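Putative glucoamylase (Bacteroides caccae ATCC 43185, PDB 4QT9) probably hydrolyses glycosidic bonds as a glucoamylase-like enzyme, built on an alpha/alpha toroid fold. Local coordinates at residues Val99-Glu103 and Arg165-Leu169; Asp176-Lys180 and Trp190-Trp196. All blocks are in the same frame, centred on the assembly; numbering follows the deposited sequence. Where two conformers were deposited one is given.

Contact 1 (Val99-Glu103 and Arg165-Leu169)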
loop_
_atom_site.group_PDB
_atom_site.type_symbol
_atom_site.label_atom_id
_atom_site.label_comp_id
_atom_site.label_asym_id
_atom_site.label_seq_id
_atom_site.Cartn_x
_atom_site.Cartn_y
_atom_site.Cartn_z
ATOM N N VAL A 99 -4.765 12.995 -12.802
ATOM C CA VAL A 99 -6.138 13.429 -12.519
ATOM C C VAL A 99 -7.012 13.359 -13.808
ATOM O O VAL A 99 -8.146 12.892 -13.731
ATOM C CB VAL A 99 -6.167 14.834 -11.868
ATOM C CG1 VAL A 99 -7.600 15.318 -11.667
ATOM C CG2 VAL A 99 -5.414 14.835 -10.530
ATOM N N SER A 100 -6.481 13.772 -14.974
ATOM C CA SER A 100 -7.234 13.732 -16.236
ATOM C C SER A 100 -7.608 12.288 -16.583
ATOM O O SER A 100 -8.733 12.046 -17.034
ATOM C CB SER A 100 -6.446 14.367 -17.382
ATOM O OG SER A 100 -6.160 15.721 -17.097
ATOM N N PHE A 101 -6.669 11.338 -16.384
ATOM C CA PHE A 101 -6.936 9.909 -16.610
ATOM C C PHE A 101 -8.022 9.404 -15.655
ATOM O O PHE A 101 -8.944 8.730 -16.103
ATOM C CB PHE A 101 -5.660 9.046 -16.466
ATOM C CG PHE A 101 -5.930 7.556 -16.548
ATOM C CD1 PHE A 101 -5.977 6.904 -17.778
ATOM C CD2 PHE A 101 -6.154 6.805 -15.394
ATOM C CE1 PHE A 101 -6.222 5.528 -17.849
ATOM C CE2 PHE A 101 -6.375 5.424 -15.469
ATOM C CZ PHE A 101 -6.424 4.798 -16.695
ATOM N N LEU A 102 -7.920 9.723 -14.357
ATOM C CA LEU A 102 -8.885 9.258 -13.343
ATOM C C LEU A 102 -10.296 9.834 -13.552
ATOM O O LEU A 102 -11.291 9.192 -13.173
ATOM C CB LEU A 102 -8.394 9.577 -11.926
ATOM C CG LEU A 102 -7.116 8.834 -11.477
ATOM C CD1 LEU A 102 -6.623 9.365 -10.159
ATOM C CD2 LEU A 102 -7.357 7.332 -11.358
ATOM N N GLU A 103 -10.386 11.036 -14.169
ATOM C CA GLU A 103 -11.671 11.677 -14.441
ATOM C C GLU A 103 -12.384 10.959 -15.589
ATOM O O GLU A 103 -13.612 10.998 -15.658
ATOM C CB GLU A 103 -11.484 13.168 -14.789
ATOM C CG GLU A 103 -10.998 14.043 -13.640
ATOM C CD GLU A 103 -10.662 15.480 -14.008
ATOM O OE1 GLU A 103 -10.216 15.724 -15.155
ATOM O OE2 GLU A 103 -10.810 16.360 -13.128
ATOM N N ARG A 165 -10.093 19.450 -8.396
ATOM C CA ARG A 165 -10.425 18.318 -9.260
ATOM C C ARG A 165 -10.288 16.999 -8.477
ATOM O O ARG A 165 -11.104 16.083 -8.644
ATOM C CB ARG A 165 -9.532 18.340 -10.521
ATOM C CG ARG A 165 -10.019 19.391 -11.513
ATOM C CD ARG A 165 -9.030 19.585 -12.606
ATOM N NE ARG A 165 -8.961 18.438 -13.511
ATOM C CZ ARG A 165 -7.971 18.234 -14.373
ATOM N NH1 ARG A 165 -6.965 19.090 -14.454
ATOM N NH2 ARG A 165 -7.995 17.184 -15.181
ATOM N N ILE A 166 -9.299 16.923 -7.576
ATOM C CA ILE A 166 -9.082 15.750 -6.740
ATOM C C ILE A 166 -10.254 15.606 -5.733
ATOM O O ILE A 166 -10.772 14.485 -5.533
ATOM C CB ILE A 166 -7.705 15.822 -6.027
ATOM C CG1 ILE A 166 -6.568 15.507 -7.019
ATOM C CG2 ILE A 166 -7.658 14.843 -4.831
ATOM C CD1 ILE A 166 -5.195 16.053 -6.661
ATOM N N ASP A 167 -10.654 16.724 -5.099
ATOM C CA ASP A 167 -11.767 16.705 -4.135
ATOM C C ASP A 167 -13.055 16.225 -4.804
ATOM O O ASP A 167 -13.799 15.500 -4.177
ATOM C CB ASP A 167 -11.981 18.068 -3.465
ATOM C CG ASP A 167 -12.896 17.989 -2.228
ATOM O OD1 ASP A 167 -12.533 17.304 -1.259
ATOM O OD2 ASP A 167 -13.957 18.617 -2.238
ATOM N N ARG A 168 -13.284 16.579 -6.079
ATOM C CA ARG A 168 -14.455 16.102 -6.819
ATOM C C ARG A 168 -14.416 14.561 -6.978
ATOM O O ARG A 168 -15.451 13.927 -6.775
ATOM C CB ARG A 168 -14.585 16.782 -8.192
ATOM C CG ARG A 168 -15.975 16.582 -8.799
ATOM C CD ARG A 168 -16.011 16.825 -10.298
ATOM N NE ARG A 168 -16.897 15.881 -10.986
ATOM C CZ ARG A 168 -17.889 16.230 -11.801
ATOM N NH1 ARG A 168 -18.136 17.512 -12.048
ATOM N NH2 ARG A 168 -18.640 15.301 -12.379
ATOM N N LEU A 169 -13.226 13.963 -7.308
ATOM C CA LEU A 169 -13.095 12.521 -7.455
ATOM C C LEU A 169 -13.344 11.828 -6.136
ATOM O O LEU A 169 -13.961 10.773 -6.146
ATOM C CB LEU A 169 -11.696 12.108 -7.990
ATOM C CG LEU A 169 -11.329 12.583 -9.428
ATOM C CD1 LEU A 169 -9.831 12.427 -9.688
ATOM C CD2 LEU A 169 -12.138 11.855 -10.492
HETATM O O HOH W 1 -12.679 15.678 -10.988
#
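V99, L102 and E103 pack against R165, I166 and L169 where two helices of the alpha/alpha toroid, 88-104 and 157-172, run side by side. The axes of the two segments come within 10.6 Å, and their N-to-C directions diverge by 31°, so the pair is roughly parallel. The apolar part lies on the buried side. V99 splits its two methyls between partners: CG1, set anti to the backbone N (chi1 176°), reaches R165 CB at 3.8 Å and also lies over one face of the R165 guanidinium, toward its rim, while CG2 meets CG1 of I166. L169 forks in the same way, CD1 against L102 CB at 3.9 Å and CD2 against CA and CG of E103. Beyond this layer, L102 and I166 both touch helix 135-152.

The polar part is a side-on salt bridge. R165 NE donates to E103 OE2 (2.8 Å) and R165 NH2 to E103 OE1 (2.7 Å), both nearly straight and close to the guanidinium plane, although the carboxylate plane is turned 40° from it. OE1 is approached from above the carboxylate plane, whereas OE2 is met on the syn side and less far out of it. R165 NH2 also donates to S100 OG at 3.0 Å, and R165 NH1 forms a salt bridge with E96, whose backbone O bonds S100 OG as well. With all three nitrogens engaged, the guanidinium is fixed in rotation, and R165 probably offsets part of the negative charge of both E103 and E96. A water completes the set, donating to E103 OE2 and to the backbone O of R165, each at 2.9 Å.

Contact 2 (Asp176-Lys180 and Trp190-Trp196)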
loop_
_atom_site.group_PDB
_atom_site.type_symbol
_atom_site.label_atom_id
_atom_site.label_comp_id
_atom_site.label_asym_id
_atom_site.label_seq_id
_atom_site.Cartn_x
_atom_site.Cartn_y
_atom_site.Cartn_z
ATOM N N ASP A 176 -20.871 4.075 0.625
ATOM C CA ASP A 176 -22.112 3.568 1.187
ATOM C C ASP A 176 -22.763 2.528 0.272
ATOM O O ASP A 176 -23.385 1.601 0.780
ATOM C CB ASP A 176 -23.071 4.728 1.487
ATOM C CG ASP A 176 -24.348 4.294 2.158
ATOM O OD1 ASP A 176 -24.353 4.180 3.407
ATOM O OD2 ASP A 176 -25.351 4.082 1.438
ATOM N N TRP A 177 -22.630 2.666 -1.045
ATOM C CA TRP A 177 -23.170 1.665 -1.977
ATOM C C TRP A 177 -22.634 0.256 -1.661
ATOM O O TRP A 177 -23.367 -0.717 -1.769
ATOM C CB TRP A 177 -22.812 2.024 -3.437
ATOM C CG TRP A 177 -23.169 0.946 -4.414
ATOM C CD1 TRP A 177 -22.355 -0.051 -4.862
ATOM C CD2 TRP A 177 -24.483 0.633 -4.885
ATOM N NE1 TRP A 177 -23.072 -0.931 -5.642
ATOM C CE2 TRP A 177 -24.375 -0.515 -5.700
ATOM C CE3 TRP A 177 -25.738 1.260 -4.761
ATOM C CZ2 TRP A 177 -25.470 -1.061 -6.377
ATOM C CZ3 TRP A 177 -26.825 0.730 -5.449
ATOM C CH2 TRP A 177 -26.690 -0.428 -6.230
ATOM N N TYR A 178 -21.355 0.156 -1.299
ATOM C CA TYR A 178 -20.655 -1.092 -1.061
ATOM C C TYR A 178 -21.050 -1.755 0.273
ATOM O O TYR A 178 -20.488 -2.778 0.626
ATOM C CB TYR A 178 -19.146 -0.856 -1.196
ATOM C CG TYR A 178 -18.737 -0.693 -2.655
ATOM C CD1 TYR A 178 -18.979 0.495 -3.340
ATOM C CD2 TYR A 178 -18.135 -1.738 -3.355
ATOM C CE1 TYR A 178 -18.682 0.624 -4.700
ATOM C CE2 TYR A 178 -17.815 -1.612 -4.708
ATOM C CZ TYR A 178 -18.127 -0.438 -5.386
ATOM O OH TYR A 178 -17.817 -0.287 -6.719
ATOM N N ARG A 179 -22.093 -1.235 0.959
ATOM C CA ARG A 179 -22.664 -1.858 2.138
ATOM C C ARG A 179 -23.726 -2.867 1.687
ATOM O O ARG A 179 -24.377 -3.477 2.540
ATOM C CB ARG A 179 -23.305 -0.822 3.078
ATOM C CG ARG A 179 -22.365 0.163 3.759
ATOM C CD ARG A 179 -23.197 1.251 4.424
ATOM N NE ARG A 179 -24.054 0.727 5.497
ATOM C CZ ARG A 179 -25.101 1.366 6.001
ATOM N NH1 ARG A 179 -25.460 2.547 5.521
ATOM N NH2 ARG A 179 -25.811 0.819 6.984
ATOM N N LYS A 180 -23.965 -2.978 0.343
ATOM C CA LYS A 180 -24.919 -3.916 -0.282
ATOM C C LYS A 180 -26.326 -3.749 0.337
ATOM O O LYS A 180 -26.804 -4.622 1.060
ATOM C CB LYS A 180 -24.399 -5.370 -0.146
ATOM C CG LYS A 180 -25.241 -6.433 -0.843
ATOM C CD LYS A 180 -24.652 -7.832 -0.619
ATOM C CE LYS A 180 -25.634 -8.891 -1.033
ATOM N NZ LYS A 180 -25.036 -10.243 -0.951
ATOM N N TRP A 190 -18.036 -5.041 -6.409
ATOM C CA TRP A 190 -19.323 -4.837 -7.053
ATOM C C TRP A 190 -19.103 -4.836 -8.545
ATOM O O TRP A 190 -18.216 -4.136 -9.063
ATOM C CB TRP A 190 -20.074 -3.567 -6.602
ATOM C CG TRP A 190 -21.392 -3.433 -7.305
ATOM C CD1 TRP A 190 -22.546 -4.098 -7.007
ATOM C CD2 TRP A 190 -21.651 -2.705 -8.519
ATOM N NE1 TRP A 190 -23.507 -3.821 -7.943
ATOM C CE2 TRP A 190 -22.995 -2.948 -8.872
ATOM C CE3 TRP A 190 -20.875 -1.865 -9.339
ATOM C CZ2 TRP A 190 -23.604 -2.336 -9.980
ATOM C CZ3 TRP A 190 -21.466 -1.279 -10.454
ATOM C CH2 TRP A 190 -22.817 -1.508 -10.762
ATOM N N SER A 191 -19.931 -5.613 -9.239
ATOM C CA SER A 191 -19.852 -5.732 -10.687
ATOM C C SER A 191 -21.157 -5.298 -11.350
ATOM O O SER A 191 -22.220 -5.707 -10.881
ATOM C CB SER A 191 -19.546 -7.173 -11.070
ATOM O OG SER A 191 -19.843 -7.377 -12.442
ATOM N N PRO A 192 -21.106 -4.563 -12.480
ATOM C CA PRO A 192 -22.360 -4.234 -13.191
ATOM C C PRO A 192 -23.017 -5.460 -13.837
ATOM O O PRO A 192 -24.215 -5.421 -14.084
ATOM C CB PRO A 192 -21.932 -3.223 -14.269
ATOM C CG PRO A 192 -20.490 -2.956 -14.037
ATOM C CD PRO A 192 -19.922 -4.036 -13.186
ATOM N N THR A 193 -22.243 -6.543 -14.087
ATOM C CA THR A 193 -22.718 -7.771 -14.728
ATOM C C THR A 193 -23.018 -8.866 -13.693
ATOM O O THR A 193 -24.060 -9.518 -13.764
ATOM C CB THR A 193 -21.663 -8.235 -15.755
ATOM O OG1 THR A 193 -21.518 -7.215 -16.741
ATOM C CG2 THR A 193 -22.020 -9.556 -16.437
ATOM N N TYR A 194 -22.092 -9.084 -12.761
ATOM C CA TYR A 194 -22.240 -10.150 -11.777
ATOM C C TYR A 194 -22.770 -9.692 -10.390
ATOM O O TYR A 194 -22.930 -10.540 -9.509
ATOM C CB TYR A 194 -20.900 -10.889 -11.626
ATOM C CG TYR A 194 -20.408 -11.506 -12.922
ATOM C CD1 TYR A 194 -20.943 -12.701 -13.397
ATOM C CD2 TYR A 194 -19.402 -10.898 -13.670
ATOM C CE1 TYR A 194 -20.488 -13.275 -14.584
ATOM C CE2 TYR A 194 -18.929 -11.471 -14.850
ATOM C CZ TYR A 194 -19.481 -12.656 -15.307
ATOM O OH TYR A 194 -19.019 -13.228 -16.464
ATOM N N GLY A 195 -23.064 -8.398 -10.223
ATOM C CA GLY A 195 -23.576 -7.834 -8.974
ATOM C C GLY A 195 -22.661 -8.031 -7.780
ATOM O O GLY A 195 -21.492 -7.626 -7.814
ATOM N N TRP A 196 -23.189 -8.708 -6.739
ATOM C CA TRP A 196 -22.481 -9.013 -5.490
ATOM C C TRP A 196 -21.900 -10.452 -5.450
ATOM O O TRP A 196 -21.458 -10.861 -4.377
ATOM C CB TRP A 196 -23.426 -8.797 -4.273
ATOM C CG TRP A 196 -24.005 -7.406 -4.209
ATOM C CD1 TRP A 196 -25.266 -7.022 -4.574
ATOM C CD2 TRP A 196 -23.297 -6.199 -3.871
ATOM N NE1 TRP A 196 -25.388 -5.656 -4.489
ATOM C CE2 TRP A 196 -24.200 -5.124 -4.043
ATOM C CE3 TRP A 196 -21.974 -5.919 -3.453
ATOM C CZ2 TRP A 196 -23.830 -3.794 -3.807
ATOM C CZ3 TRP A 196 -21.618 -4.599 -3.207
ATOM C CH2 TRP A 196 -22.536 -3.557 -3.386
#
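W177 presents the edge of its indole to one face of W190, with W177 NE1 3.4 Å from W190 CG, while the backbone N of P192 lies over the opposite face. This is a T-shaped stack: the five-membered rings have centroids 4.6 Å apart and planes at 86°. W196 is covered on both faces, by W190 CD1 on one and by the K180 chain on the other. There K180 CG makes a CH-pi contact, 3.5 Å from the centroid of the five-membered ring and 5° off its normal. The lysine chain is fully extended, its CG anti to the backbone N (chi1 -176°), which carries CD and CE onward past W196 CG and CB. W177 and W196 are nearer parallel but slid apart, with little overlap; their closest side-chain atoms, W177 NE1 and W196 CZ2, are 3.5 Å apart. Were W196 an alanine, the K180 methylenes would probably lose their aromatic surface and a gap would be likely to open beside W177 and W190. Y178 adds its CE2, 3.5 Å from W190 CB, and its hydroxyl is hydrogen-bonded to the backbone O of F108. H109 extends the aromatic cluster, stacking on W177 and meeting W190 edge-to-face. The contact lies at the surface, pinning the 3-10 turn that follows helix 157-172 against the end of strand 189-190 and the loop that leads on toward helix 209-217.

Overall arrangement
Contact 1 closes before contact 2 opens, so the two follow in series along the chain, and helix 157-172 connects them: residues 165-169 lie on it, and 176-180 come just after its end. The contact centres are about 22 Å apart and their nearest atoms about 11 Å, without touching. Contact 1 joins two toroid helices, its centre about 20 Å from the centre of the chain; contact 2, its centre about 23 Å from that point, joins the 3-10 segment after helix 157-172 to the end of strand 189-190 and the loop beyond. Counted between the closest segment ends, 62 residues separate the first pair and 10 the second. Thus one contact ties sequence-distant helices, while the other locally fastens the excursion toward helix 209-217.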